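Local coordinates for mutT/nudix family protein (Listeria innocua, PDB 3I9X), which probably acts as a hydrolase of the Nudix family, the chain being the part of a longer protein that carries the Nudix domain, at residues 145-149 with 150-154; 155-159 with 160-164. All coordinates share one frame; numbering follows the deposited sequence.

Contacts 1 and 2 lie in series along the chain: the second begins at the residue after the first ends, and their centres are about 11 Å apart. Strand 144-148, which pairs antiparallel with strand 43-52, ends in contact 1, where the chain turns at once into the short helix 149-152. The loop that follows runs past W69 on strand 69-75 and enters helix 161-177 through the turn of contact 2. The two contacts also touch: F147 CE2 lies 3.6 Å from L155 CD1, and L157 CD1 lies 3.7 Å from A152 O. Together they tie the edge of the mixed sheet to the C-terminal helix.

Contact 1: residues 145-149 with 150-154; sequences GLFPM and TEALE
The carbonyl oxygen of P148 accepts the amide of A152, N to O 3.0 Å, with an N-H...O angle of 160°. One residue on, the amide of L153 reaches M149 O, also at 3.0 Å. These two i to i+4 bonds define the single helical turn, with P148 at the N-cap position. The L153 side chain leans on the second of these acceptors, its CG lying 3.4 Å from M149 O.

E151 reaches back alongside F147 and P148. Its CG stands anti to the backbone N (chi1 -172°) and the chain stays extended, which brings the carboxylate to the rim of the F147 ring: OE1 is 3.6 Å from CD1, near the ring plane, with ring and carboxylate planes 78° apart. The other oxygen, OE2, sits 3.5 Å from P148 CD. F147 CB meets A152 CB at 3.8 Å, while its ring packs edge-to-face with W69. M149 CB leaves away from the helical residues that follow, and its side chain packs on L46 and F169. The arrangement is a strand-to-helix junction with proline at the N-cap position, placed at the end of strand 144-148 in the Nudix fold.

Contact 2: residues 155-159 with 160-164; sequences LPLAF and DHLDM
From A158 to H161 the backbone makes a type II' beta turn, closed by a hydrogen bond from H161 N to A158 O at 2.9 Å. F159 occupies the second position with a phi of 60°, a positive value that is unusual for a residue with a side chain. D160 follows at the N-cap position of helix 161-177, yet its carboxylate makes no capping bond.

The turn sets two aromatic side chains side by side, pointing the same way. F159 CD1 lies over one face of the H161 imidazole, offset toward the rim, and is 3.8 Å from NE2. The ring centroids are 5.4 Å apart and the planes meet at 55°, an oblique aromatic contact. The backbone of the turn sets H161 CB 3.1 Å from A158 O, while the first torsion (chi1 -70°), with CG anti to the carbonyl carbon of H161, places CG 3.3 Å from that same A158 O. Farther back, L157 drops its CD1 methyl onto the first helical turn, 3.6 Å from L162 CA and 3.7 Å from L162 CD1, the two leucines crossing at about a right angle.

The polar ends are engaged by partners beyond the two segments. H161 ND1 is hydrogen-bonded with V71 N and NE2 with a bound glycerol, probably from the crystallisation liquor, while D160 OD2 forms a salt bridge with R112. With V71 N as a backbone donor, ND1 would be the acceptor; the imidazole is thereby anchored to strand 69-75 and its other nitrogen faces the glycerol site.

Contact 1: residues 145-149 with 150-154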
ATOM      1  N   GLY A 145      21.710  -7.304  13.588  1.00 46.74           N
ATOM      2  CA  GLY A 145      21.673  -6.643  14.878  1.00 44.73           C
ATOM      3  C   GLY A 145      20.267  -6.324  15.377  1.00 44.37           C
ATOM      4  O   GLY A 145      19.342  -6.092  14.594  1.00 41.93           O
ATOM      5  N   LEU A 146      20.119  -6.314  16.701  1.00 43.37           N
ATOM      6  CA  LEU A 146      18.892  -5.895  17.345  1.00 43.23           C
ATOM      7  C   LEU A 146      19.166  -4.562  17.993  1.00 42.98           C
ATOM      8  O   LEU A 146      19.826  -4.513  19.035  1.00 44.56           O
ATOM      9  CB  LEU A 146      18.456  -6.957  18.340  1.00 42.06           C
ATOM     10  CG  LEU A 146      17.110  -6.805  19.038  1.00 43.29           C
ATOM     11  CD1 LEU A 146      15.833  -6.646  18.078  1.00 37.06           C
ATOM     12  CD2 LEU A 146      16.975  -8.035  19.976  1.00 41.53           C
ATOM     13  N   PHE A 147      18.692  -3.478  17.373  1.00 42.53           N
ATOM     14  CA  PHE A 147      19.076  -2.119  17.770  1.00 42.84           C
ATOM     15  C   PHE A 147      17.944  -1.396  18.491  1.00 42.86           C
ATOM     16  O   PHE A 147      16.797  -1.436  18.035  1.00 41.96           O
ATOM     17  CB  PHE A 147      19.464  -1.238  16.544  1.00 42.19           C
ATOM     18  CG  PHE A 147      20.678  -1.720  15.782  1.00 43.95           C
ATOM     19  CD1 PHE A 147      21.962  -1.305  16.146  1.00 44.61           C
ATOM     20  CD2 PHE A 147      20.542  -2.593  14.716  1.00 43.19           C
ATOM     21  CE1 PHE A 147      23.077  -1.761  15.451  1.00 46.46           C
ATOM     22  CE2 PHE A 147      21.644  -3.034  14.004  1.00 45.18           C
ATOM     23  CZ  PHE A 147      22.918  -2.627  14.373  1.00 46.95           C
ATOM     24  N   PRO A 148      18.289  -0.627  19.535  1.00 43.03           N
ATOM     25  CA  PRO A 148      17.338   0.338  20.053  1.00 43.58           C
ATOM     26  C   PRO A 148      16.972   1.223  18.899  1.00 43.83           C
ATOM     27  O   PRO A 148      17.792   1.412  18.005  1.00 43.35           O
ATOM     28  CB  PRO A 148      18.127   1.120  21.115  1.00 43.17           C
ATOM     29  CG  PRO A 148      19.362   0.364  21.369  1.00 44.41           C
ATOM     30  CD  PRO A 148      19.633  -0.480  20.148  1.00 43.89           C
ATOM     31  N   MET A 149      15.760   1.736  18.870  1.00 44.49           N
ATOM     32  CA  MET A 149      15.294   2.334  17.628  1.00 45.78           C
ATOM     33  C   MET A 149      15.998   3.650  17.405  1.00 46.58           C
ATOM     34  O   MET A 149      16.298   3.997  16.270  1.00 45.89           O
ATOM     35  CB  MET A 149      13.772   2.488  17.570  1.00 45.58           C
ATOM     36  CG  MET A 149      13.267   3.277  16.359  1.00 44.95           C
ATOM     37  SD  MET A 149      13.245   2.407  14.772  1.00 39.75           S
ATOM     38  CE  MET A 149      11.647   1.515  15.010  1.00 43.73           C
ATOM     39  N   THR A 150      16.331   4.360  18.481  1.00 48.40           N
ATOM     40  CA  THR A 150      17.019   5.643  18.333  1.00 49.07           C
ATOM     41  C   THR A 150      18.434   5.477  17.742  1.00 48.43           C
ATOM     42  O   THR A 150      18.839   6.288  16.935  1.00 49.37           O
ATOM     43  CB  THR A 150      17.041   6.452  19.644  1.00 50.11           C
ATOM     44  OG1 THR A 150      17.812   5.753  20.626  1.00 52.04           O
ATOM     45  CG2 THR A 150      15.611   6.697  20.151  1.00 50.58           C
ATOM     46  N   GLU A 151      19.145   4.417  18.118  1.00 48.10           N
ATOM     47  CA  GLU A 151      20.425   4.029  17.505  1.00 47.78           C
ATOM     48  C   GLU A 151      20.263   3.555  16.036  1.00 47.13           C
ATOM     49  O   GLU A 151      21.075   3.915  15.156  1.00 47.09           O
ATOM     50  CB  GLU A 151      21.079   2.925  18.346  1.00 48.21           C
ATOM     51  CG  GLU A 151      22.524   2.544  17.936  1.00 52.04           C
ATOM     52  CD  GLU A 151      23.134   1.391  18.753  1.00 54.43           C
ATOM     53  OE1 GLU A 151      24.078   0.711  18.229  1.00 55.38           O
ATOM     54  OE2 GLU A 151      22.685   1.176  19.909  1.00 56.59           O
ATOM     55  N   ALA A 152      19.210   2.774  15.771  1.00 44.52           N
ATOM     56  CA  ALA A 152      18.936   2.295  14.411  1.00 43.92           C
ATOM     57  C   ALA A 152      18.735   3.461  13.466  1.00 43.22           C
ATOM     58  O   ALA A 152      19.190   3.425  12.323  1.00 42.72           O
ATOM     59  CB  ALA A 152      17.745   1.353  14.371  1.00 41.47           C
ATOM     60  N   LEU A 153      18.078   4.503  13.935  1.00 43.70           N
ATOM     61  CA  LEU A 153      17.879   5.687  13.105  1.00 45.58           C
ATOM     62  C   LEU A 153      19.187   6.403  12.682  1.00 46.75           C
ATOM     63  O   LEU A 153      19.149   7.249  11.784  1.00 46.88           O
ATOM     64  CB  LEU A 153      16.969   6.710  13.798  1.00 45.87           C
ATOM     65  CG  LEU A 153      15.489   6.319  13.959  1.00 47.02           C
ATOM     66  CD1 LEU A 153      14.767   7.352  14.855  1.00 47.81           C
ATOM     67  CD2 LEU A 153      14.795   6.196  12.594  1.00 44.36           C
ATOM     68  N   GLU A 154      20.317   6.080  13.309  1.00 47.62           N
ATOM     69  CA  GLU A 154      21.572   6.751  12.979  1.00 49.15           C
ATOM     70  C   GLU A 154      22.506   5.890  12.170  1.00 47.98           C
ATOM     71  O   GLU A 154      23.572   6.346  11.782  1.00 49.09           O
ATOM     72  CB  GLU A 154      22.286   7.173  14.266  1.00 50.86           C
ATOM     73  CG  GLU A 154      21.398   8.004  15.183  1.00 55.97           C
ATOM     74  CD  GLU A 154      22.101   9.256  15.642  1.00 65.41           C
ATOM     75  OE1 GLU A 154      22.668   9.957  14.750  1.00 71.71           O
ATOM     76  OE2 GLU A 154      22.088   9.537  16.873  1.00 69.25           O
TER

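Contact 2: residues 155-159 with 160-164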
ATOM      1  N   LEU A 155      22.131   4.629  11.965  1.00 45.87           N
ATOM      2  CA  LEU A 155      22.887   3.731  11.135  1.00 44.15           C
ATOM      3  C   LEU A 155      22.926   4.182   9.657  1.00 42.94           C
ATOM      4  O   LEU A 155      22.043   4.922   9.183  1.00 43.43           O
ATOM      5  CB  LEU A 155      22.311   2.288  11.233  1.00 43.38           C
ATOM      6  CG  LEU A 155      22.466   1.514  12.553  1.00 42.62           C
ATOM      7  CD1 LEU A 155      21.652   0.197  12.467  1.00 37.37           C
ATOM      8  CD2 LEU A 155      23.970   1.204  12.925  1.00 42.46           C
ATOM      9  N   PRO A 156      23.947   3.722   8.923  1.00 41.92           N
ATOM     10  CA  PRO A 156      23.897   3.794   7.478  1.00 41.66           C
ATOM     11  C   PRO A 156      22.888   2.779   6.923  1.00 41.26           C
ATOM     12  O   PRO A 156      23.162   1.570   6.939  1.00 40.78           O
ATOM     13  CB  PRO A 156      25.327   3.450   7.043  1.00 41.57           C
ATOM     14  CG  PRO A 156      25.899   2.639   8.186  1.00 42.64           C
ATOM     15  CD  PRO A 156      25.130   2.990   9.429  1.00 41.71           C
ATOM     16  N   LEU A 157      21.737   3.289   6.454  1.00 40.56           N
ATOM     17  CA  LEU A 157      20.573   2.473   6.091  1.00 38.90           C
ATOM     18  C   LEU A 157      20.379   2.366   4.578  1.00 38.07           C
ATOM     19  O   LEU A 157      20.448   3.364   3.872  1.00 38.25           O
ATOM     20  CB  LEU A 157      19.312   3.059   6.743  1.00 38.66           C
ATOM     21  CG  LEU A 157      19.131   2.843   8.258  1.00 38.80           C
ATOM     22  CD1 LEU A 157      18.084   3.752   8.820  1.00 37.87           C
ATOM     23  CD2 LEU A 157      18.784   1.395   8.610  1.00 38.70           C
ATOM     24  N   ALA A 158      20.110   1.164   4.088  1.00 36.72           N
ATOM     25  CA  ALA A 158      19.894   0.921   2.669  1.00 37.77           C
ATOM     26  C   ALA A 158      18.595   1.575   2.131  1.00 39.27           C
ATOM     27  O   ALA A 158      17.599   1.714   2.864  1.00 38.29           O
ATOM     28  CB  ALA A 158      19.889  -0.606   2.394  1.00 38.01           C
ATOM     29  N   PHE A 159      18.642   2.028   0.877  1.00 40.23           N
ATOM     30  CA  PHE A 159      17.444   2.437   0.106  1.00 40.54           C
ATOM     31  C   PHE A 159      16.755   3.561   0.832  1.00 40.41           C
ATOM     32  O   PHE A 159      17.421   4.502   1.300  1.00 41.16           O
ATOM     33  CB  PHE A 159      16.477   1.245  -0.090  1.00 41.22           C
ATOM     34  CG  PHE A 159      17.147  -0.031  -0.565  1.00 42.22           C
ATOM     35  CD1 PHE A 159      17.212  -1.148   0.269  1.00 43.01           C
ATOM     36  CD2 PHE A 159      17.660  -0.135  -1.855  1.00 41.72           C
ATOM     37  CE1 PHE A 159      17.812  -2.331  -0.154  1.00 41.12           C
ATOM     38  CE2 PHE A 159      18.280  -1.320  -2.271  1.00 43.25           C
ATOM     39  CZ  PHE A 159      18.351  -2.404  -1.424  1.00 42.74           C
ATOM     40  N   ASP A 160      15.430   3.516   0.930  1.00 39.84           N
ATOM     41  CA  ASP A 160      14.731   4.541   1.714  1.00 39.48           C
ATOM     42  C   ASP A 160      14.424   4.041   3.110  1.00 38.84           C
ATOM     43  O   ASP A 160      13.484   4.530   3.743  1.00 40.37           O
ATOM     44  CB  ASP A 160      13.429   5.009   1.015  1.00 39.30           C
ATOM     45  CG  ASP A 160      12.488   3.881   0.681  1.00 38.33           C
ATOM     46  OD1 ASP A 160      12.812   2.689   0.880  1.00 43.12           O
ATOM     47  OD2 ASP A 160      11.422   4.179   0.129  1.00 41.51           O
ATOM     48  N   HIS A 161      15.165   3.058   3.601  1.00 37.76           N
ATOM     49  CA  HIS A 161      14.770   2.418   4.847  1.00 37.84           C
ATOM     50  C   HIS A 161      14.773   3.309   6.078  1.00 39.24           C
ATOM     51  O   HIS A 161      14.052   2.980   7.049  1.00 38.68           O
ATOM     52  CB  HIS A 161      15.504   1.102   5.095  1.00 36.65           C
ATOM     53  CG  HIS A 161      15.076   0.027   4.167  1.00 35.07           C
ATOM     54  ND1 HIS A 161      15.472  -1.293   4.293  1.00 33.71           N
ATOM     55  CD2 HIS A 161      14.299   0.086   3.064  1.00 35.68           C
ATOM     56  CE1 HIS A 161      14.942  -1.999   3.311  1.00 36.60           C
ATOM     57  NE2 HIS A 161      14.217  -1.186   2.555  1.00 35.83           N
ATOM     58  N   LEU A 162      15.526   4.411   6.046  1.00 39.61           N
ATOM     59  CA  LEU A 162      15.447   5.411   7.087  1.00 41.52           C
ATOM     60  C   LEU A 162      14.020   6.000   7.143  1.00 43.23           C
ATOM     61  O   LEU A 162      13.467   6.235   8.229  1.00 42.26           O
ATOM     62  CB  LEU A 162      16.428   6.559   6.852  1.00 41.08           C
ATOM     63  CG  LEU A 162      16.338   7.644   7.952  1.00 43.67           C
ATOM     64  CD1 LEU A 162      16.463   7.018   9.339  1.00 39.99           C
ATOM     65  CD2 LEU A 162      17.353   8.854   7.776  1.00 43.03           C
ATOM     66  N   ASP A 163      13.466   6.287   5.963  1.00 44.57           N
ATOM     67  CA  ASP A 163      12.095   6.780   5.861  1.00 45.20           C
ATOM     68  C   ASP A 163      11.094   5.760   6.380  1.00 44.44           C
ATOM     69  O   ASP A 163      10.169   6.124   7.120  1.00 44.91           O
ATOM     70  CB  ASP A 163      11.760   7.149   4.423  1.00 46.58           C
ATOM     71  CG  ASP A 163      12.509   8.377   3.978  1.00 50.86           C
ATOM     72  OD1 ASP A 163      12.790   9.231   4.868  1.00 61.50           O
ATOM     73  OD2 ASP A 163      12.839   8.496   2.774  1.00 54.93           O
ATOM     74  N   MET A 164      11.285   4.496   6.007  1.00 42.65           N
ATOM     75  CA  MET A 164      10.468   3.409   6.535  1.00 41.22           C
ATOM     76  C   MET A 164      10.540   3.380   8.086  1.00 40.81           C
ATOM     77  O   MET A 164       9.511   3.304   8.744  1.00 39.05           O
ATOM     78  CB  MET A 164      10.870   2.045   5.988  1.00 40.45           C
ATOM     79  CG  MET A 164      10.448   1.653   4.540  1.00 40.76           C
ATOM     80  SD  MET A 164      10.716  -0.126   4.268  1.00 31.29           S
ATOM     81  CE  MET A 164      10.733  -0.472   5.858  1.00 31.77           C
TER